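Local coordinates for exocyst complex component EXO70 (Saccharomyces cerevisiae, PDB 2B1E), which acts as a subunit of the exocyst, the complex that tethers secretory vesicles to sites of exocytosis, and plays a role in its assembly, at residues K408-I413 with M456-R461; N382-A387 with P397-P402; E521-V526 with V558-V563. One frame throughout, in Å; residues are numbered along the deposited sequence.

Interaction 1 of 3, residues K408-I413 with M456-R461; sequences KHKQRI and MVSDWR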
loop_
_atom_site.group_PDB
_atom_site.type_symbol
_atom_site.label_atom_id
_atom_site.label_comp_id
_atom_site.label_asym_id
_atom_site.label_seq_id
_atom_site.Cartn_x
_atom_site.Cartn_y
_atom_site.Cartn_z
ATOM N N LYS A 408 -0.975 -41.305 -11.387
ATOM C CA LYS A 408 -0.127 -42.421 -10.972
ATOM C C LYS A 408 1.140 -41.979 -10.237
ATOM O O LYS A 408 1.932 -42.817 -9.819
ATOM C CB LYS A 408 0.296 -43.263 -12.187
ATOM C CG LYS A 408 -0.827 -43.632 -13.172
ATOM C CD LYS A 408 -1.890 -44.515 -12.546
ATOM C CE LYS A 408 -3.011 -44.829 -13.560
ATOM N NZ LYS A 408 -4.168 -45.496 -12.904
ATOM N N HIS A 409 1.327 -40.675 -10.069
ATOM C CA HIS A 409 2.537 -40.163 -9.429
ATOM C C HIS A 409 2.283 -39.341 -8.168
ATOM O O HIS A 409 3.042 -38.420 -7.867
ATOM C CB HIS A 409 3.288 -39.297 -10.445
ATOM C CG HIS A 409 3.504 -39.980 -11.759
ATOM N ND1 HIS A 409 4.576 -40.811 -11.994
ATOM C CD2 HIS A 409 2.748 -40.013 -12.884
ATOM C CE1 HIS A 409 4.470 -41.333 -13.204
ATOM N NE2 HIS A 409 3.371 -40.864 -13.765
ATOM N N LYS A 410 1.240 -39.676 -7.423
ATOM C CA LYS A 410 0.912 -38.895 -6.239
ATOM C C LYS A 410 1.994 -38.865 -5.170
ATOM O O LYS A 410 2.198 -37.839 -4.522
ATOM C CB LYS A 410 -0.428 -39.368 -5.659
ATOM C CG LYS A 410 -1.582 -39.147 -6.639
ATOM C CD LYS A 410 -2.956 -39.370 -6.024
ATOM C CE LYS A 410 -3.239 -40.845 -5.820
ATOM N NZ LYS A 410 -3.063 -41.589 -7.086
ATOM N N GLN A 411 2.707 -39.971 -4.997
ATOM C CA GLN A 411 3.751 -40.006 -3.981
ATOM C C GLN A 411 4.837 -38.974 -4.268
ATOM O O GLN A 411 5.184 -38.183 -3.394
ATOM C CB GLN A 411 4.367 -41.411 -3.880
ATOM C CG GLN A 411 5.478 -41.505 -2.823
ATOM C CD GLN A 411 5.901 -42.937 -2.556
ATOM O OE1 GLN A 411 6.248 -43.678 -3.477
ATOM N NE2 GLN A 411 5.873 -43.334 -1.294
ATOM N N ARG A 412 5.355 -38.976 -5.497
ATOM C CA ARG A 412 6.403 -38.033 -5.894
ATOM C C ARG A 412 5.919 -36.586 -5.954
ATOM O O ARG A 412 6.623 -35.674 -5.510
ATOM C CB ARG A 412 6.993 -38.416 -7.259
ATOM C CG ARG A 412 8.037 -37.410 -7.735
ATOM C CD ARG A 412 8.654 -37.712 -9.097
ATOM N NE ARG A 412 9.622 -36.664 -9.427
ATOM C CZ ARG A 412 10.347 -36.614 -10.540
ATOM N NH1 ARG A 412 10.228 -37.559 -11.467
ATOM N NH2 ARG A 412 11.194 -35.612 -10.727
ATOM N N ILE A 413 4.735 -36.370 -6.529
ATOM C CA ILE A 413 4.184 -35.028 -6.619
ATOM C C ILE A 413 3.923 -34.518 -5.201
ATOM O O ILE A 413 4.204 -33.355 -4.885
ATOM C CB ILE A 413 2.877 -35.014 -7.451
ATOM C CG1 ILE A 413 3.203 -35.314 -8.919
ATOM C CG2 ILE A 413 2.175 -33.663 -7.300
ATOM C CD1 ILE A 413 1.975 -35.697 -9.789
ATOM N N MET A 456 1.134 -38.336 -0.485
ATOM C CA MET A 456 2.196 -39.301 -0.174
ATOM C C MET A 456 1.706 -40.578 0.507
ATOM O O MET A 456 2.327 -41.628 0.377
ATOM C CB MET A 456 3.286 -38.657 0.713
ATOM C CG MET A 456 4.141 -37.590 0.015
ATOM S SD MET A 456 5.650 -37.116 0.936
ATOM C CE MET A 456 4.940 -36.566 2.440
ATOM N N VAL A 457 0.606 -40.487 1.239
ATOM C CA VAL A 457 0.052 -41.648 1.937
ATOM C C VAL A 457 -0.903 -42.454 1.048
ATOM O O VAL A 457 -1.152 -43.638 1.305
ATOM C CB VAL A 457 -0.706 -41.191 3.223
ATOM C CG1 VAL A 457 -1.411 -42.364 3.885
ATOM C CG2 VAL A 457 0.273 -40.570 4.206
ATOM N N SER A 458 -1.407 -41.821 -0.013
ATOM C CA SER A 458 -2.375 -42.452 -0.904
ATOM C C SER A 458 -2.033 -43.821 -1.467
ATOM O O SER A 458 -2.883 -44.710 -1.487
ATOM C CB SER A 458 -2.723 -41.523 -2.066
ATOM O OG SER A 458 -3.770 -42.102 -2.836
ATOM N N ASP A 459 -0.802 -43.992 -1.939
ATOM C CA ASP A 459 -0.385 -45.270 -2.502
ATOM C C ASP A 459 -0.426 -46.364 -1.440
ATOM O O ASP A 459 -0.690 -47.531 -1.739
ATOM C CB ASP A 459 1.018 -45.149 -3.111
ATOM C CG ASP A 459 1.034 -44.324 -4.412
ATOM O OD1 ASP A 459 0.041 -43.615 -4.705
ATOM O OD2 ASP A 459 2.052 -44.372 -5.142
ATOM N N TRP A 460 -0.162 -45.994 -0.192
ATOM C CA TRP A 460 -0.203 -46.965 0.884
ATOM C C TRP A 460 -1.663 -47.362 1.147
ATOM O O TRP A 460 -1.937 -48.503 1.526
ATOM C CB TRP A 460 0.424 -46.399 2.168
ATOM C CG TRP A 460 1.894 -46.171 2.081
ATOM C CD1 TRP A 460 2.527 -45.005 1.734
ATOM C CD2 TRP A 460 2.930 -47.129 2.336
ATOM N NE1 TRP A 460 3.888 -45.177 1.759
ATOM C CE2 TRP A 460 4.166 -46.472 2.124
ATOM C CE3 TRP A 460 2.935 -48.478 2.724
ATOM C CZ2 TRP A 460 5.396 -47.120 2.287
ATOM C CZ3 TRP A 460 4.160 -49.123 2.886
ATOM C CH2 TRP A 460 5.374 -48.443 2.668
ATOM N N ARG A 461 -2.591 -46.427 0.945
ATOM C CA ARG A 461 -4.008 -46.732 1.152
ATOM C C ARG A 461 -4.449 -47.769 0.119
ATOM O O ARG A 461 -5.230 -48.679 0.435
ATOM C CB ARG A 461 -4.872 -45.466 1.034
ATOM C CG ARG A 461 -4.656 -44.450 2.153
ATOM C CD ARG A 461 -5.707 -43.329 2.120
ATOM N NE ARG A 461 -5.445 -42.313 1.101
ATOM C CZ ARG A 461 -4.879 -41.132 1.347
ATOM N NH1 ARG A 461 -4.512 -40.809 2.579
ATOM N NH2 ARG A 461 -4.687 -40.269 0.363
HETATM O O HOH W 1 2.805 -42.416 -6.819
HETATM O O HOH W 2 -0.086 -42.398 -7.263
HETATM O O HOH W 3 -2.745 -43.910 -5.012
HETATM O O HOH W 4 4.913 -42.341 1.202
HETATM O O HOH W 5 4.422 -45.589 -5.211
#

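Interaction 2 of 3, residues N382-A387 with P397-P402; sequences NLERKA and PDVANP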
loop_
_atom_site.group_PDB
_atom_site.type_symbol
_atom_site.label_atom_id
_atom_site.label_comp_id
_atom_site.label_asym_id
_atom_site.label_seq_id
_atom_site.Cartn_x
_atom_site.Cartn_y
_atom_site.Cartn_z
ATOM N N ASN A 382 -0.303 -24.635 -8.790
ATOM C CA ASN A 382 0.355 -24.453 -10.084
ATOM C C ASN A 382 1.623 -25.297 -10.199
ATOM O O ASN A 382 1.942 -25.805 -11.274
ATOM C CB ASN A 382 0.640 -22.979 -10.320
ATOM C CG ASN A 382 -0.568 -22.262 -10.873
ATOM O OD1 ASN A 382 -0.788 -22.256 -12.085
ATOM N ND2 ASN A 382 -1.380 -21.684 -9.989
ATOM N N LEU A 383 2.348 -25.457 -9.097
ATOM C CA LEU A 383 3.517 -26.321 -9.140
ATOM C C LEU A 383 3.004 -27.747 -9.349
ATOM O O LEU A 383 3.642 -28.547 -10.029
ATOM C CB LEU A 383 4.309 -26.264 -7.836
ATOM C CG LEU A 383 5.248 -25.076 -7.645
ATOM C CD1 LEU A 383 5.883 -25.149 -6.272
ATOM C CD2 LEU A 383 6.311 -25.075 -8.745
ATOM N N GLU A 384 1.852 -28.066 -8.761
ATOM C CA GLU A 384 1.280 -29.406 -8.912
ATOM C C GLU A 384 0.845 -29.636 -10.354
ATOM O O GLU A 384 1.114 -30.694 -10.938
ATOM C CB GLU A 384 0.055 -29.621 -8.010
ATOM C CG GLU A 384 -0.232 -31.111 -7.828
ATOM C CD GLU A 384 -1.664 -31.443 -7.441
ATOM O OE1 GLU A 384 -2.279 -30.712 -6.628
ATOM O OE2 GLU A 384 -2.167 -32.462 -7.954
ATOM N N ARG A 385 0.139 -28.656 -10.911
ATOM C CA ARG A 385 -0.327 -28.740 -12.288
ATOM C C ARG A 385 0.852 -28.992 -13.229
ATOM O O ARG A 385 0.797 -29.873 -14.086
ATOM C CB ARG A 385 -1.047 -27.446 -12.690
ATOM C CG ARG A 385 -1.433 -27.392 -14.163
ATOM C CD ARG A 385 -2.298 -26.185 -14.494
ATOM N NE ARG A 385 -3.644 -26.291 -13.931
ATOM C CZ ARG A 385 -4.013 -25.817 -12.742
ATOM N NH1 ARG A 385 -3.137 -25.188 -11.967
ATOM N NH2 ARG A 385 -5.262 -25.973 -12.325
ATOM N N LYS A 386 1.919 -28.224 -13.057
ATOM C CA LYS A 386 3.097 -28.385 -13.891
ATOM C C LYS A 386 3.725 -29.761 -13.707
ATOM O O LYS A 386 4.161 -30.386 -14.670
ATOM C CB LYS A 386 4.132 -27.315 -13.572
ATOM C CG LYS A 386 5.405 -27.501 -14.380
ATOM C CD LYS A 386 6.459 -26.516 -14.008
ATOM C CE LYS A 386 7.127 -26.855 -12.695
ATOM N NZ LYS A 386 8.222 -25.884 -12.452
ATOM N N ALA A 387 3.761 -30.237 -12.471
ATOM C CA ALA A 387 4.332 -31.545 -12.192
ATOM C C ALA A 387 3.517 -32.637 -12.886
ATOM O O ALA A 387 4.082 -33.563 -13.458
ATOM C CB ALA A 387 4.372 -31.792 -10.692
ATOM N N PRO A 397 -4.528 -32.599 -16.197
ATOM C CA PRO A 397 -4.205 -32.569 -14.769
ATOM C C PRO A 397 -5.439 -32.565 -13.875
ATOM O O PRO A 397 -6.455 -31.956 -14.210
ATOM C CB PRO A 397 -3.398 -31.282 -14.628
ATOM C CG PRO A 397 -2.691 -31.200 -15.953
ATOM C CD PRO A 397 -3.814 -31.530 -16.914
ATOM N N ASP A 398 -5.349 -33.264 -12.749
ATOM C CA ASP A 398 -6.435 -33.299 -11.782
ATOM C C ASP A 398 -5.805 -32.911 -10.453
ATOM O O ASP A 398 -5.456 -33.763 -9.639
ATOM C CB ASP A 398 -7.064 -34.696 -11.705
ATOM C CG ASP A 398 -8.204 -34.762 -10.699
ATOM O OD1 ASP A 398 -8.770 -33.693 -10.380
ATOM O OD2 ASP A 398 -8.542 -35.872 -10.237
ATOM N N VAL A 399 -5.640 -31.608 -10.253
ATOM C CA VAL A 399 -5.011 -31.083 -9.051
ATOM C C VAL A 399 -5.920 -31.090 -7.834
ATOM O O VAL A 399 -7.148 -31.186 -7.954
ATOM C CB VAL A 399 -4.516 -29.628 -9.263
ATOM C CG1 VAL A 399 -3.538 -29.573 -10.436
ATOM C CG2 VAL A 399 -5.708 -28.693 -9.499
ATOM N N ALA A 400 -5.298 -30.970 -6.664
ATOM C CA ALA A 400 -6.013 -30.939 -5.398
ATOM C C ALA A 400 -6.914 -32.144 -5.224
ATOM O O ALA A 400 -8.026 -32.026 -4.716
ATOM C CB ALA A 400 -6.831 -29.659 -5.294
ATOM N N ASN A 401 -6.448 -33.306 -5.651
ATOM C CA ASN A 401 -7.244 -34.510 -5.503
ATOM C C ASN A 401 -6.372 -35.691 -5.116
ATOM O O ASN A 401 -5.830 -36.379 -5.971
ATOM C CB ASN A 401 -8.004 -34.814 -6.797
ATOM C CG ASN A 401 -8.842 -36.074 -6.692
ATOM O OD1 ASN A 401 -9.058 -36.596 -5.594
ATOM N ND2 ASN A 401 -9.332 -36.564 -7.831
ATOM N N PRO A 402 -6.215 -35.930 -3.803
ATOM C CA PRO A 402 -5.416 -37.022 -3.239
ATOM C C PRO A 402 -5.929 -38.417 -3.609
ATOM O O PRO A 402 -5.221 -39.404 -3.435
ATOM C CB PRO A 402 -5.510 -36.780 -1.732
ATOM C CG PRO A 402 -5.679 -35.302 -1.636
ATOM C CD PRO A 402 -6.649 -35.000 -2.746
#

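Interaction 3 of 3, residues E521-V526 with V558-V563; sequences EIISLV and VLNQLV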
loop_
_atom_site.group_PDB
_atom_site.type_symbol
_atom_site.label_atom_id
_atom_site.label_comp_id
_atom_site.label_asym_id
_atom_site.label_seq_id
_atom_site.Cartn_x
_atom_site.Cartn_y
_atom_site.Cartn_z
ATOM N N GLU A 521 1.274 -41.887 10.024
ATOM C CA GLU A 521 0.221 -42.253 9.086
ATOM C C GLU A 521 0.477 -43.551 8.322
ATOM O O GLU A 521 -0.453 -44.314 8.076
ATOM C CB GLU A 521 -0.029 -41.105 8.108
ATOM C CG GLU A 521 -0.559 -39.828 8.751
ATOM C CD GLU A 521 -1.904 -40.019 9.460
ATOM O OE1 GLU A 521 -2.748 -40.800 8.964
ATOM O OE2 GLU A 521 -2.130 -39.369 10.506
ATOM N N ILE A 522 1.719 -43.811 7.933
ATOM C CA ILE A 522 1.992 -45.048 7.214
ATOM C C ILE A 522 1.847 -46.243 8.151
ATOM O O ILE A 522 1.189 -47.223 7.815
ATOM C CB ILE A 522 3.404 -45.047 6.593
ATOM C CG1 ILE A 522 3.488 -43.953 5.526
ATOM C CG2 ILE A 522 3.717 -46.413 5.997
ATOM C CD1 ILE A 522 4.796 -43.932 4.760
ATOM N N ILE A 523 2.452 -46.162 9.332
ATOM C CA ILE A 523 2.355 -47.257 10.288
ATOM C C ILE A 523 0.896 -47.469 10.734
ATOM O O ILE A 523 0.434 -48.606 10.809
ATOM C CB ILE A 523 3.274 -47.000 11.521
ATOM C CG1 ILE A 523 4.744 -47.069 11.077
ATOM C CG2 ILE A 523 2.991 -48.027 12.628
ATOM C CD1 ILE A 523 5.758 -46.758 12.178
ATOM N N SER A 524 0.171 -46.382 10.999
ATOM C CA SER A 524 -1.232 -46.476 11.417
ATOM C C SER A 524 -2.109 -47.180 10.388
ATOM O O SER A 524 -3.103 -47.824 10.731
ATOM C CB SER A 524 -1.824 -45.079 11.662
ATOM O OG SER A 524 -1.541 -44.619 12.970
ATOM N N LEU A 525 -1.742 -47.045 9.122
ATOM C CA LEU A 525 -2.507 -47.635 8.039
ATOM C C LEU A 525 -2.145 -49.095 7.775
ATOM O O LEU A 525 -3.014 -49.954 7.646
ATOM C CB LEU A 525 -2.279 -46.796 6.781
ATOM C CG LEU A 525 -3.120 -46.972 5.524
ATOM C CD1 LEU A 525 -4.602 -46.816 5.842
ATOM C CD2 LEU A 525 -2.678 -45.913 4.519
ATOM N N VAL A 526 -0.853 -49.372 7.710
ATOM C CA VAL A 526 -0.376 -50.711 7.422
ATOM C C VAL A 526 -0.371 -51.740 8.560
ATOM O O VAL A 526 -0.855 -52.862 8.383
ATOM C CB VAL A 526 1.053 -50.645 6.849
ATOM C CG1 VAL A 526 1.609 -52.039 6.662
ATOM C CG2 VAL A 526 1.043 -49.899 5.532
ATOM N N VAL A 558 10.836 -53.203 9.275
ATOM C CA VAL A 558 11.064 -52.621 7.959
ATOM C C VAL A 558 10.512 -51.206 7.932
ATOM O O VAL A 558 11.197 -50.263 7.543
ATOM C CB VAL A 558 10.368 -53.441 6.860
ATOM C CG1 VAL A 558 10.447 -52.710 5.535
ATOM C CG2 VAL A 558 11.016 -54.800 6.762
ATOM N N LEU A 559 9.261 -51.059 8.350
ATOM C CA LEU A 559 8.637 -49.751 8.362
ATOM C C LEU A 559 9.350 -48.752 9.256
ATOM O O LEU A 559 9.495 -47.595 8.883
ATOM C CB LEU A 559 7.174 -49.856 8.791
ATOM C CG LEU A 559 6.209 -50.394 7.734
ATOM C CD1 LEU A 559 4.787 -50.280 8.277
ATOM C CD2 LEU A 559 6.353 -49.595 6.437
ATOM N N ASN A 560 9.775 -49.179 10.443
ATOM C CA ASN A 560 10.462 -48.264 11.348
ATOM C C ASN A 560 11.756 -47.757 10.717
ATOM O O ASN A 560 12.112 -46.592 10.867
ATOM C CB ASN A 560 10.789 -48.944 12.688
ATOM C CG ASN A 560 9.573 -49.093 13.591
ATOM O OD1 ASN A 560 8.759 -48.173 13.728
ATOM N ND2 ASN A 560 9.460 -50.250 14.237
ATOM N N GLN A 561 12.462 -48.632 10.014
ATOM C CA GLN A 561 13.713 -48.236 9.372
ATOM C C GLN A 561 13.439 -47.297 8.209
ATOM O O GLN A 561 14.212 -46.385 7.939
ATOM C CB GLN A 561 14.478 -49.464 8.880
ATOM C CG GLN A 561 15.128 -50.279 9.987
ATOM C CD GLN A 561 15.843 -51.512 9.459
ATOM O OE1 GLN A 561 15.208 -52.476 9.022
ATOM N NE2 GLN A 561 17.175 -51.485 9.490
ATOM N N LEU A 562 12.327 -47.525 7.526
ATOM C CA LEU A 562 11.946 -46.692 6.400
ATOM C C LEU A 562 11.583 -45.277 6.834
ATOM O O LEU A 562 11.993 -44.304 6.203
ATOM C CB LEU A 562 10.754 -47.311 5.675
ATOM C CG LEU A 562 10.064 -46.416 4.646
ATOM C CD1 LEU A 562 11.034 -46.106 3.506
ATOM C CD2 LEU A 562 8.811 -47.114 4.130
ATOM N N VAL A 563 10.815 -45.174 7.915
ATOM C CA VAL A 563 10.351 -43.883 8.430
ATOM C C VAL A 563 11.394 -43.028 9.143
ATOM O O VAL A 563 11.367 -41.801 9.027
ATOM C CB VAL A 563 9.151 -44.067 9.385
ATOM C CG1 VAL A 563 7.999 -44.723 8.645
ATOM C CG2 VAL A 563 9.561 -44.902 10.587
#

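Interaction 1 of 3, residues K408-I413 with M456-R461
Lys-410 and Ser-458 meet where CE of the lysine lies 3.3 Å from OG of the serine. Bends at chi3 (-74°) and chi4 (-54°) curl the end of the lysine chain, and NZ is hydrogen-bonded to the carbonyl oxygens of Asn-407 and Ser-404 in the loop before the helix; Ser-458 OG in turn bonds to Pro-402 O. The remaining direct contacts are also van der Waals. Met-456 CG rests 3.6 Å from Gln-411 O, where the two backbones run close, and the Gln-411 amide approaches the Trp-460 indole with the two planes 78° apart. The contact sets the first turn of helix 410-429, with His-409 at its N-cap, against the middle of helix 440-473 within the all-helical rod of Exo70.

Water carries the polar part. Waters 2 and 3 each lie 2.8 Å from Asp-459 OD1, and waters 1 and 5 each lie 2.7 Å from its OD2. Waters 1 and 2 accept from the backbone N of Gln-411 and of Lys-410, so the aspartate reaches the N-terminal NH groups of the neighbouring helix indirectly, and that helix end would probably favour its negative charge. Lys-410 NZ stays 4.4 Å from Asp-459 OD1, beyond a salt bridge, with water 2 between them. Water 4 lies in plane at the indole edge, joining Trp-460 NE1 to Met-456 O and Gln-411 NE2, which also bonds to Thr-504 OG1.

Interaction 2 of 3, residues N382-A387 with P397-P402
Val-399 fits against Arg-385 and Glu-384, the three residues with most surface buried in this contact between helix 364-391 and the loop that follows it. The valine's CG1 lies 3.8 Å from Arg-385 CA and over one face of the guanidinium, and its CG2 comes within 3.9 Å of Arg-385 NH2. The arginine chain is extended as far as CD and then bends at chi3 (-70°), which places NE; nearer the backbone, Arg-385 CB lies 4.0 Å from Val-399 CG1. Its NH2 is salt-bridged to Glu-351, which probably helps to hold the far end of the chain. Pro-397 adds a looser edge, its CB 4.4 Å from Arg-385 CG.

Glu-384 supplies the polar grip. Extended from the helix, it brings its carboxylate up to the Val-399 backbone, with OE2 3.3 Å from Val-399 CA, and accepts a hydrogen bond from Ala-400 N to OE1 of 3.0 Å. That bond is practically straight (179°) and arrives on the syn side, 18° out of the carboxylate plane. OE1 also bonds to Tyr-452 OH, while OE2 bonds to Tyr-455 OH and Gln-388 NE2, so four hydrogen bonds hold this buried group. An alanine here would probably leave the Ala-400 NH, both tyrosine hydroxyls and the Gln-388 amide without their shared partner and weaken the hold of the loop on helix 364-391 around Ala-400. Within the loop, Asn-401 ND2 bonds to Asp-398 OD2 at 2.6 Å, linking residues three apart in sequence.

The loop thus lies between two helices: Glu-384 holds it to helix 364-391, whereas Ala-400 touches Arg-451 and Pro-402 packs on Ser-454 and Tyr-455 of helix 440-473. Leu-383 and Ala-387 pack on helix 410-429.

Interaction 3 of 3, residues E521-V526 with V558-V563
Leu-559 points its two methyl groups into a hydrophobic patch made by Ile-522, Ile-523 and Val-526, and this is the tight part of the contact. Its CD1 lies 4.0 Å from Val-526 CG1 and 4.3 Å from Ile-523 CG1, while CD2 meets Ile-522 CG2 at 4.2 Å. With CG beside the backbone N (chi1 -76°) and the chain extended beyond it, the leucine reaches across from one helix to the other. The isoleucines and the valine stand one turn apart or next to each other on their helix, so a single side chain touches all three. Everything here is aliphatic, and dispersion and burial account for the attachment.

The other side is looser and partly exposed. There Ile-523 CD1 approaches Asn-560 OD1 at 3.7 Å, a methyl-to-oxygen contact in which the two side chains cross at about a right angle. Toward the C-terminal end of 558-563 the fit is less close: Val-563 CG2 comes no nearer than 4.5 Å to Ile-523 CD1, and Leu-562 CD2 stays 5.2 Å from Ile-522 CD1.

The segments run nearly antiparallel, at 162°, with their axes 10.6 Å apart at closest approach, a spacing bridged by the leucine, which crosses Ile-522 and Val-526 obliquely. Helix 552-563 is the last helix of the chain, and it lies against helix 512-537 in the C-terminal part of the Exo70 rod. The neighbouring helices complete the packing: Trp-460 of helix 440-473 touches both Ile-522 and Val-526, and Phe-497 of helix 483-504 lies against Val-558 and Leu-559, while Leu-562 touches Thr-504 farther along that helix.

Overall arrangement
All three contacts lie on the same side of the chain's centre, in the C-terminal part of Exo70. Helix 440-473, a member of interaction 1, touches both of the others, meeting interaction 3 also through Arg-461 CG on Leu-525 CD2; helix 410-429 adds a second link between interactions 1 and 2 through Ile-413 on Glu-384. Interactions 2 and 3 do not touch, their nearest atoms being about 11 Å apart. Interactions 1 and 3 are mostly buried, yet differ in kind: the first is mediated by ordered water around an aspartate, the third is aliphatic. Interaction 2, partly buried, joins a helix to a loop and relies on a buried carboxylate bonded directly.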